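Local coordinates for protein acetyltransferase, GNAT family (Listeria monocytogenes str. 4b, PDB 2OH1) that probably transfers an acetyl or other acyl group from its coenzyme A thioester to an acceptor that has not been identified, at residues A68-E73 and I125-K130; P138-D143 and Y158-S163; I32-W37 and H51-H56. All blocks are in the same frame, centred on the assembly; numbering follows the deposited sequence.

Interaction 1: A68-E73 and I125-K130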
loop_
_atom_site.group_PDB
_atom_site.type_symbol
_atom_site.label_atom_id
_atom_site.label_comp_id
_atom_site.label_asym_id
_atom_site.label_seq_id
_atom_site.Cartn_x
_atom_site.Cartn_y
_atom_site.Cartn_z
ATOM N N ALA A 68 7.803 3.167 -1.306
ATOM C CA ALA A 68 7.780 4.617 -1.050
ATOM C C ALA A 68 7.853 4.851 0.437
ATOM O O ALA A 68 7.155 4.158 1.198
ATOM C CB ALA A 68 6.516 5.224 -1.604
ATOM N N LEU A 69 8.719 5.772 0.877
ATOM C CA LEU A 69 8.942 6.093 2.255
ATOM C C LEU A 69 8.429 7.497 2.538
ATOM O O LEU A 69 8.626 8.407 1.755
ATOM C CB LEU A 69 10.446 6.068 2.525
ATOM C CG LEU A 69 11.117 4.708 2.224
ATOM C CD1 LEU A 69 12.648 4.829 2.587
ATOM C CD2 LEU A 69 10.426 3.562 2.918
ATOM N N PHE A 70 7.852 7.662 3.717
ATOM C CA PHE A 70 7.177 8.913 4.147
ATOM C C PHE A 70 7.848 9.271 5.464
ATOM O O PHE A 70 7.737 8.512 6.438
ATOM C CB PHE A 70 5.665 8.668 4.289
ATOM C CG PHE A 70 5.039 8.314 2.998
ATOM C CD1 PHE A 70 5.104 7.007 2.524
ATOM C CD2 PHE A 70 4.447 9.295 2.226
ATOM C CE1 PHE A 70 4.575 6.704 1.269
ATOM C CE2 PHE A 70 3.903 8.963 0.941
ATOM C CZ PHE A 70 3.996 7.671 0.491
ATOM N N GLU A 71 8.602 10.369 5.456
ATOM C CA GLU A 71 9.449 10.756 6.581
ATOM C C GLU A 71 9.113 12.161 7.102
ATOM O O GLU A 71 8.715 13.038 6.315
ATOM C CB GLU A 71 10.916 10.651 6.161
ATOM C CG GLU A 71 11.364 9.246 5.829
ATOM C CD GLU A 71 12.770 9.212 5.214
ATOM O OE1 GLU A 71 13.093 10.055 4.377
ATOM O OE2 GLU A 71 13.540 8.294 5.581
ATOM N N THR A 72 9.419 12.410 8.363
ATOM C CA THR A 72 9.361 13.781 8.871
ATOM C C THR A 72 10.633 14.517 8.456
ATOM O O THR A 72 11.614 13.880 8.089
ATOM C CB THR A 72 9.224 13.790 10.397
ATOM O OG1 THR A 72 10.418 13.237 10.971
ATOM C CG2 THR A 72 7.994 12.961 10.847
ATOM N N GLU A 73 10.608 15.852 8.571
ATOM C CA GLU A 73 11.788 16.681 8.265
ATOM C C GLU A 73 12.992 16.264 9.098
ATOM O O GLU A 73 14.108 16.292 8.616
ATOM C CB GLU A 73 11.496 18.171 8.468
ATOM C CG GLU A 73 12.756 19.027 8.378
ATOM N N ILE A 125 -1.583 6.713 -0.417
ATOM C CA ILE A 125 -2.249 6.230 -1.625
ATOM C C ILE A 125 -2.317 7.357 -2.681
ATOM O O ILE A 125 -2.077 7.092 -3.863
ATOM C CB ILE A 125 -3.639 5.750 -1.270
ATOM C CG1 ILE A 125 -3.538 4.517 -0.376
ATOM C CG2 ILE A 125 -4.505 5.462 -2.569
ATOM C CD1 ILE A 125 -4.831 4.077 0.207
ATOM N N TYR A 126 -2.607 8.585 -2.298
ATOM C CA TYR A 126 -2.624 9.720 -3.212
ATOM C C TYR A 126 -1.294 9.872 -3.956
ATOM O O TYR A 126 -1.244 10.233 -5.156
ATOM C CB TYR A 126 -2.943 10.989 -2.450
ATOM C CG TYR A 126 -3.052 12.202 -3.349
ATOM C CD1 TYR A 126 -4.053 12.291 -4.318
ATOM C CD2 TYR A 126 -2.147 13.264 -3.236
ATOM C CE1 TYR A 126 -4.161 13.403 -5.145
ATOM C CE2 TYR A 126 -2.249 14.385 -4.055
ATOM C CZ TYR A 126 -3.255 14.443 -5.008
ATOM O OH TYR A 126 -3.354 15.550 -5.843
ATOM N N PHE A 127 -0.185 9.624 -3.259
ATOM C CA PHE A 127 1.109 9.653 -3.915
ATOM C C PHE A 127 1.203 8.577 -5.049
ATOM O O PHE A 127 1.715 8.844 -6.134
ATOM C CB PHE A 127 2.237 9.510 -2.863
ATOM C CG PHE A 127 3.568 9.415 -3.441
ATOM C CD1 PHE A 127 4.241 10.561 -3.841
ATOM C CD2 PHE A 127 4.150 8.181 -3.666
ATOM C CE1 PHE A 127 5.513 10.454 -4.416
ATOM C CE2 PHE A 127 5.410 8.071 -4.209
ATOM C CZ PHE A 127 6.093 9.186 -4.594
ATOM N N ALA A 128 0.684 7.385 -4.781
ATOM C CA ALA A 128 0.651 6.301 -5.777
ATOM C C ALA A 128 -0.203 6.754 -6.992
ATOM O O ALA A 128 0.150 6.447 -8.141
ATOM C CB ALA A 128 0.127 4.970 -5.160
ATOM N N GLU A 129 -1.352 7.381 -6.708
ATOM C CA GLU A 129 -2.235 7.934 -7.744
ATOM C C GLU A 129 -1.456 8.898 -8.621
ATOM O O GLU A 129 -1.480 8.784 -9.847
ATOM C CB GLU A 129 -3.444 8.620 -7.141
ATOM C CG GLU A 129 -4.374 7.687 -6.349
ATOM C CD GLU A 129 -5.487 8.455 -5.624
ATOM O OE1 GLU A 129 -5.997 9.440 -6.185
ATOM O OE2 GLU A 129 -5.887 8.020 -4.509
ATOM N N LYS A 130 -0.740 9.823 -7.991
ATOM C CA LYS A 130 0.106 10.805 -8.725
ATOM C C LYS A 130 1.184 10.132 -9.560
ATOM O O LYS A 130 1.365 10.515 -10.707
ATOM C CB LYS A 130 0.708 11.819 -7.772
ATOM C CG LYS A 130 -0.293 12.794 -7.263
ATOM C CD LYS A 130 0.279 13.693 -6.121
ATOM C CE LYS A 130 -0.284 15.112 -6.184
#
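Phe70 of the strand and Phe127 of the helix meet as an offset edge-to-face pair: the edge of the Phe70 ring is turned toward the face of Phe127, with the planes at 90° and the centroids 5.9 Å apart. Phe127 CG lies anti to the backbone N (chi1 175°), which swings the ring off helix 120-134 toward strand 67-71. Phe70 is built the other way, its CG anti to the carbonyl carbon and beside the backbone N (chi1 -64°). Its CB leaves the strand alongside the helix, and the ring then brings its far end, CE2 and CZ, in to the partner. CZ comes to 4.2 Å from Phe127 CD2, while CE2 lies 4.2 Å from Phe127 CB, which sits at the Phe70 edge near the ring plane. Two residues back on the same strand, Ala68 points its CB toward the helix and touches Phe127 CE2 at 4.0 Å. Val16 of strand 12-18 packs on both rings, and Met81 of strand 77-84 lies against Ala68 and Ala128, so helix 120-134 rests on three neighbouring antiparallel strands of the GNAT sheet. No hydrogen bond or salt bridge crosses between 68-73 and 125-130; the contact rests on dispersion and the weak electrostatics of ring C-H groups facing a pi cloud, so it depends on shape fit rather than on directional polar bonds.

Interaction 2: P138-D143 and Y158-S163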
loop_
_atom_site.group_PDB
_atom_site.type_symbol
_atom_site.label_atom_id
_atom_site.label_comp_id
_atom_site.label_asym_id
_atom_site.label_seq_id
_atom_site.Cartn_x
_atom_site.Cartn_y
_atom_site.Cartn_z
ATOM N N PRO A 138 -3.636 3.642 -15.987
ATOM C CA PRO A 138 -5.044 4.046 -15.815
ATOM C C PRO A 138 -5.738 3.715 -14.480
ATOM O O PRO A 138 -6.773 4.304 -14.189
ATOM C CB PRO A 138 -5.759 3.307 -16.956
ATOM C CG PRO A 138 -4.896 2.140 -17.255
ATOM C CD PRO A 138 -3.493 2.557 -16.987
ATOM N N PHE A 139 -5.170 2.786 -13.680
ATOM C CA PHE A 139 -5.809 2.341 -12.455
ATOM C C PHE A 139 -4.800 2.111 -11.333
ATOM O O PHE A 139 -3.667 1.662 -11.577
ATOM C CB PHE A 139 -6.513 0.996 -12.641
ATOM C CG PHE A 139 -7.536 0.962 -13.748
ATOM C CD1 PHE A 139 -8.777 1.539 -13.570
ATOM C CD2 PHE A 139 -7.246 0.336 -14.941
ATOM C CE1 PHE A 139 -9.730 1.509 -14.606
ATOM C CE2 PHE A 139 -8.198 0.285 -15.959
ATOM C CZ PHE A 139 -9.418 0.878 -15.781
ATOM N N ILE A 140 -5.239 2.385 -10.109
ATOM C CA ILE A 140 -4.612 1.856 -8.900
ATOM C C ILE A 140 -5.624 0.832 -8.367
ATOM O O ILE A 140 -6.835 1.118 -8.315
ATOM C CB ILE A 140 -4.378 2.919 -7.756
ATOM C CG1 ILE A 140 -3.527 4.112 -8.175
ATOM C CG2 ILE A 140 -3.776 2.259 -6.476
ATOM C CD1 ILE A 140 -2.188 3.741 -8.810
ATOM N N ARG A 141 -5.117 -0.330 -7.963
ATOM C CA ARG A 141 -5.935 -1.468 -7.536
ATOM C C ARG A 141 -5.472 -2.010 -6.226
ATOM O O ARG A 141 -4.296 -1.914 -5.873
ATOM C CB ARG A 141 -5.923 -2.572 -8.585
ATOM C CG ARG A 141 -6.697 -2.126 -9.851
ATOM C CD ARG A 141 -6.590 -3.163 -10.936
ATOM N NE ARG A 141 -7.504 -2.866 -12.035
ATOM C CZ ARG A 141 -7.468 -3.441 -13.202
ATOM N NH1 ARG A 141 -6.519 -4.305 -13.494
ATOM N NH2 ARG A 141 -8.367 -3.078 -14.119
ATOM N N LEU A 142 -6.422 -2.565 -5.503
ATOM C CA LEU A 142 -6.070 -3.287 -4.286
ATOM C C LEU A 142 -7.187 -4.277 -3.926
ATOM O O LEU A 142 -8.249 -4.264 -4.515
ATOM C CB LEU A 142 -5.799 -2.339 -3.144
ATOM C CG LEU A 142 -7.002 -1.472 -2.781
ATOM C CD1 LEU A 142 -7.945 -2.196 -1.786
ATOM C CD2 LEU A 142 -6.558 -0.119 -2.276
ATOM N N ASP A 143 -6.856 -5.201 -3.022
ATOM C CA ASP A 143 -7.832 -6.173 -2.519
ATOM C C ASP A 143 -7.929 -6.059 -0.991
ATOM O O ASP A 143 -7.032 -5.549 -0.337
ATOM C CB ASP A 143 -7.462 -7.566 -3.011
ATOM C CG ASP A 143 -6.074 -8.043 -2.590
ATOM O OD1 ASP A 143 -5.764 -8.084 -1.371
ATOM O OD2 ASP A 143 -5.259 -8.491 -3.471
ATOM N N TYR A 158 -11.850 6.666 0.662
ATOM C CA TYR A 158 -10.734 7.189 -0.135
ATOM C C TYR A 158 -10.982 7.215 -1.647
ATOM O O TYR A 158 -10.085 7.556 -2.416
ATOM C CB TYR A 158 -9.456 6.400 0.140
ATOM C CG TYR A 158 -8.838 6.505 1.532
ATOM C CD1 TYR A 158 -9.299 7.372 2.533
ATOM C CD2 TYR A 158 -7.668 5.776 1.797
ATOM C CE1 TYR A 158 -8.652 7.426 3.786
ATOM C CE2 TYR A 158 -7.045 5.836 3.008
ATOM C CZ TYR A 158 -7.522 6.651 3.989
ATOM O OH TYR A 158 -6.860 6.719 5.197
ATOM N N GLY A 159 -12.187 6.850 -2.097
ATOM C CA GLY A 159 -12.575 6.999 -3.482
ATOM C C GLY A 159 -12.383 5.794 -4.381
ATOM O O GLY A 159 -12.528 5.920 -5.581
ATOM N N PHE A 160 -12.071 4.639 -3.810
ATOM C CA PHE A 160 -11.974 3.439 -4.594
ATOM C C PHE A 160 -13.345 2.880 -4.906
ATOM O O PHE A 160 -14.260 2.983 -4.102
ATOM C CB PHE A 160 -11.149 2.386 -3.870
ATOM C CG PHE A 160 -9.698 2.645 -3.904
ATOM C CD1 PHE A 160 -9.117 3.554 -3.007
ATOM C CD2 PHE A 160 -8.905 2.027 -4.856
ATOM C CE1 PHE A 160 -7.750 3.784 -3.067
ATOM C CE2 PHE A 160 -7.542 2.275 -4.908
ATOM C CZ PHE A 160 -6.989 3.147 -4.022
ATOM N N GLN A 161 -13.473 2.342 -6.115
ATOM C CA GLN A 161 -14.694 1.667 -6.572
ATOM C C GLN A 161 -14.611 0.166 -6.367
ATOM O O GLN A 161 -13.697 -0.510 -6.821
ATOM C CB GLN A 161 -14.998 1.956 -8.048
ATOM C CG GLN A 161 -16.297 1.301 -8.584
ATOM C CD GLN A 161 -17.558 1.647 -7.778
ATOM O OE1 GLN A 161 -18.287 0.755 -7.326
ATOM N NE2 GLN A 161 -17.815 2.928 -7.607
ATOM N N PHE A 162 -15.614 -0.363 -5.678
ATOM C CA PHE A 162 -15.813 -1.760 -5.576
ATOM C C PHE A 162 -16.005 -2.418 -6.952
ATOM O O PHE A 162 -16.815 -1.966 -7.775
ATOM C CB PHE A 162 -17.062 -2.028 -4.739
ATOM C CG PHE A 162 -17.431 -3.476 -4.673
ATOM C CD1 PHE A 162 -16.599 -4.395 -4.002
ATOM C CD2 PHE A 162 -18.596 -3.964 -5.262
ATOM C CE1 PHE A 162 -16.944 -5.723 -3.925
ATOM C CE2 PHE A 162 -18.912 -5.322 -5.173
ATOM C CZ PHE A 162 -18.097 -6.189 -4.506
ATOM N N SER A 163 -15.192 -3.433 -7.195
ATOM C CA SER A 163 -15.073 -4.068 -8.513
ATOM C C SER A 163 -15.286 -5.562 -8.536
ATOM O O SER A 163 -15.150 -6.177 -9.594
ATOM C CB SER A 163 -13.690 -3.746 -9.093
ATOM O OG SER A 163 -13.576 -2.342 -9.238
#
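Phe160 reaches from the chain just before strand 161-166 to strand 139-145, and its ring is gripped by Leu142 and Ile140. Leu142 CD2 stands over one face, 3.9 Å from the ring centroid and 21° off the normal, a CH-pi contact shifted toward the CE2-CZ rim. Leu142 CG is wedged between its own backbone N and carbonyl carbon (chi1 61°), a turn that carries CD2 over the ring although CB does not aim at the partner segment. At the ring's edge and near its plane, the carbonyl O of Ile140 lies 3.7 Å from Phe160 CE2. The CG2 branch of Ile140 adds a contact with Phe160 CE2 at 4.1 Å, while the CG1 arm leads off toward helix 120-134. All three residues are buried, and Ile125 of that helix also packs on Phe160.

In the sheet order strand 169-175 lies between strands 139-145 and 161-166, so the two segments exchange no backbone hydrogen bonds and meet through side chains, with Phe160 on the side of the sheet that carries helix 120-134. The chain gets there from helix 149-157, which Gly159 ends in a Schellman motif with positive phi; this helix leads into strand 161-166 in the C-terminal half of the GNAT fold.

Beyond Phe160 the contact loosens quickly. Gln161 and Phe162 are exposed and leave strand 139-145 untouched, with Phe162 set edge-to-face against Tyr170 instead. Ser163 OG turns back on its own strand, donating to Gln161 O at 3.0 Å from above the carbonyl plane.

Interaction 3: I32-W37 and H51-H56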
loop_
_atom_site.group_PDB
_atom_site.type_symbol
_atom_site.label_atom_id
_atom_site.label_comp_id
_atom_site.label_asym_id
_atom_site.label_seq_id
_atom_site.Cartn_x
_atom_site.Cartn_y
_atom_site.Cartn_z
ATOM N N ILE A 32 9.028 -6.363 10.436
ATOM C CA ILE A 32 9.077 -7.248 11.613
ATOM C C ILE A 32 8.200 -6.669 12.688
ATOM O O ILE A 32 7.333 -7.381 13.272
ATOM C CB ILE A 32 10.509 -7.424 12.156
ATOM C CG1 ILE A 32 11.378 -8.288 11.261
ATOM C CG2 ILE A 32 10.473 -8.057 13.618
ATOM C CD1 ILE A 32 12.901 -8.136 11.520
ATOM N N ASP A 33 8.322 -5.374 12.940
ATOM C CA ASP A 33 7.612 -4.727 14.031
ATOM C C ASP A 33 6.101 -4.658 13.722
ATOM O O ASP A 33 5.263 -4.900 14.629
ATOM C CB ASP A 33 8.200 -3.329 14.391
ATOM C CG ASP A 33 9.634 -3.415 14.967
ATOM O OD1 ASP A 33 10.094 -4.481 15.438
ATOM O OD2 ASP A 33 10.342 -2.402 14.920
ATOM N N THR A 34 5.740 -4.412 12.453
ATOM C CA THR A 34 4.371 -4.360 12.046
ATOM C C THR A 34 3.711 -5.775 12.172
ATOM O O THR A 34 2.547 -5.904 12.630
ATOM C CB THR A 34 4.193 -3.846 10.629
ATOM O OG1 THR A 34 4.834 -2.576 10.517
ATOM C CG2 THR A 34 2.722 -3.633 10.337
ATOM N N ALA A 35 4.433 -6.839 11.788
ATOM C CA ALA A 35 3.905 -8.195 11.907
ATOM C C ALA A 35 3.658 -8.559 13.384
ATOM O O ALA A 35 2.596 -9.148 13.745
ATOM C CB ALA A 35 4.846 -9.197 11.292
ATOM N N ARG A 36 4.645 -8.283 14.236
ATOM C CA ARG A 36 4.535 -8.524 15.674
ATOM C C ARG A 36 3.332 -7.776 16.231
ATOM O O ARG A 36 2.538 -8.316 17.059
ATOM C CB ARG A 36 5.820 -8.113 16.384
ATOM C CG ARG A 36 6.978 -9.063 16.196
ATOM C CD ARG A 36 8.179 -8.551 16.921
ATOM N NE ARG A 36 9.355 -9.385 16.670
ATOM C CZ ARG A 36 10.621 -9.004 16.848
ATOM N NH1 ARG A 36 10.912 -7.781 17.296
ATOM N NH2 ARG A 36 11.605 -9.850 16.565
ATOM N N TRP A 37 3.171 -6.544 15.795
ATOM C CA TRP A 37 2.094 -5.700 16.313
ATOM C C TRP A 37 0.726 -6.238 15.898
ATOM O O TRP A 37 -0.217 -6.277 16.703
ATOM C CB TRP A 37 2.269 -4.268 15.864
ATOM C CG TRP A 37 1.326 -3.318 16.498
ATOM C CD1 TRP A 37 1.518 -2.558 17.640
ATOM C CD2 TRP A 37 0.037 -2.958 15.992
ATOM N NE1 TRP A 37 0.411 -1.767 17.866
ATOM C CE2 TRP A 37 -0.508 -1.999 16.881
ATOM C CE3 TRP A 37 -0.709 -3.368 14.898
ATOM C CZ2 TRP A 37 -1.746 -1.466 16.693
ATOM C CZ3 TRP A 37 -1.957 -2.832 14.721
ATOM C CH2 TRP A 37 -2.449 -1.874 15.603
ATOM N N HIS A 51 -0.687 -13.123 2.901
ATOM C CA HIS A 51 0.153 -12.158 2.173
ATOM C C HIS A 51 1.493 -11.948 2.835
ATOM O O HIS A 51 2.496 -11.737 2.128
ATOM C CB HIS A 51 -0.568 -10.833 2.014
ATOM C CG HIS A 51 -1.652 -10.894 1.012
ATOM N ND1 HIS A 51 -1.460 -11.366 -0.273
ATOM C CD2 HIS A 51 -2.962 -10.597 1.119
ATOM C CE1 HIS A 51 -2.623 -11.372 -0.898
ATOM N NE2 HIS A 51 -3.538 -10.874 -0.086
ATOM N N GLY A 52 1.549 -11.937 4.165
ATOM C CA GLY A 52 2.747 -11.576 4.881
ATOM C C GLY A 52 3.260 -10.155 4.551
ATOM O O GLY A 52 2.527 -9.278 4.039
ATOM N N PHE A 53 4.549 -9.982 4.805
ATOM C CA PHE A 53 5.292 -8.783 4.497
ATOM C C PHE A 53 6.497 -9.153 3.716
ATOM O O PHE A 53 7.164 -10.123 4.042
ATOM C CB PHE A 53 5.760 -8.108 5.776
ATOM C CG PHE A 53 4.633 -7.452 6.537
ATOM C CD1 PHE A 53 3.748 -8.257 7.241
ATOM C CD2 PHE A 53 4.435 -6.086 6.562
ATOM C CE1 PHE A 53 2.683 -7.722 7.905
ATOM C CE2 PHE A 53 3.344 -5.538 7.210
ATOM C CZ PHE A 53 2.477 -6.354 7.925
ATOM N N ASP A 54 6.805 -8.417 2.654
ATOM C CA ASP A 54 7.828 -8.858 1.688
ATOM C C ASP A 54 9.275 -8.692 2.080
ATOM O O ASP A 54 10.058 -8.002 1.461
ATOM C CB ASP A 54 7.553 -8.248 0.313
ATOM C CG ASP A 54 8.197 -9.010 -0.831
ATOM O OD1 ASP A 54 8.794 -10.094 -0.597
ATOM O OD2 ASP A 54 8.088 -8.499 -1.978
ATOM N N VAL A 55 9.653 -9.430 3.113
ATOM C CA VAL A 55 11.042 -9.500 3.556
ATOM C C VAL A 55 11.939 -10.280 2.602
ATOM O O VAL A 55 13.147 -10.003 2.474
ATOM C CB VAL A 55 11.170 -10.064 4.995
ATOM C CG1 VAL A 55 10.531 -9.041 6.019
ATOM C CG2 VAL A 55 10.650 -11.526 5.130
ATOM N N HIS A 56 11.404 -11.239 1.896
ATOM C CA HIS A 56 12.230 -12.152 1.098
ATOM C C HIS A 56 12.699 -11.521 -0.223
ATOM O O HIS A 56 13.695 -11.961 -0.763
ATOM C CB HIS A 56 11.493 -13.442 0.846
ATOM C CG HIS A 56 11.256 -14.203 2.103
ATOM N ND1 HIS A 56 12.282 -14.857 2.759
ATOM C CD2 HIS A 56 10.157 -14.323 2.886
ATOM C CE1 HIS A 56 11.792 -15.421 3.849
ATOM N NE2 HIS A 56 10.509 -15.112 3.955
#
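The first long helix of the GNAT fold, 24-40, is met here by the loop that joins helices 46-51 and 58-63, through Phe53 laid against Thr34 and Ala35. Thr34 supplies the closest touch: its methyl CG2 is 3.6 Å from Phe53 CZ and also touches CE2, with CB close behind. The two side chains cross at about a right angle. Because Thr34 CG2 is anti to the backbone N (chi1 -55°, measured to OG1), the methyl goes to the ring, while OG1 stays beside the backbone N and is hydrogen-bonded to the carbonyl O of Leu30 one helical turn back. Ala35 meets the ring at CE1, across from CE2, with its CB 4.3 Å from Phe53 CE1.

Gly52, with positive phi, ends helix 46-51 just before Phe53. After it comes an inverse gamma turn centred on Asp54, closed by Val55 N to Phe53 O at 2.7 Å. Asp54 also forms a salt bridge with Arg61, tying the turn to the following helix.

The ring has further company: Met31 and Leu38 of the helix and Met110 of strand 103-111 touch it, and Arg108 makes a cation-pi contact with it as well as a hydrogen bond to Gly52 O. An unidentified bound molecule, probably from the crystallisation liquor, lies about 3 Å from the Thr34 side chain. Such a helical N-terminal region over the central strands is the part of GNAT enzymes that commonly helps to form the acceptor-substrate side of the cleft.

In the fold
Interactions 1 and 2 are buried and share the core around helix 120-134. Its Ile125 packs on Tyr158 and Phe160, and Ile140 lies against Ala128 and Glu129, so one helix joins both parts of the same sheet although the contact centres are about 17 Å apart. Interaction 3 is a surface contact, about 20 Å from interaction 1 and 24 Å from interaction 2 between centres; it approaches 138-143 through His51 and Asp143. Each contact turns on phenylalanine, but the chemistry follows the place: side chains meet by apolar packing where helix and sheet join in the core, whereas at the surface the ring also has a cationic partner, Arg108.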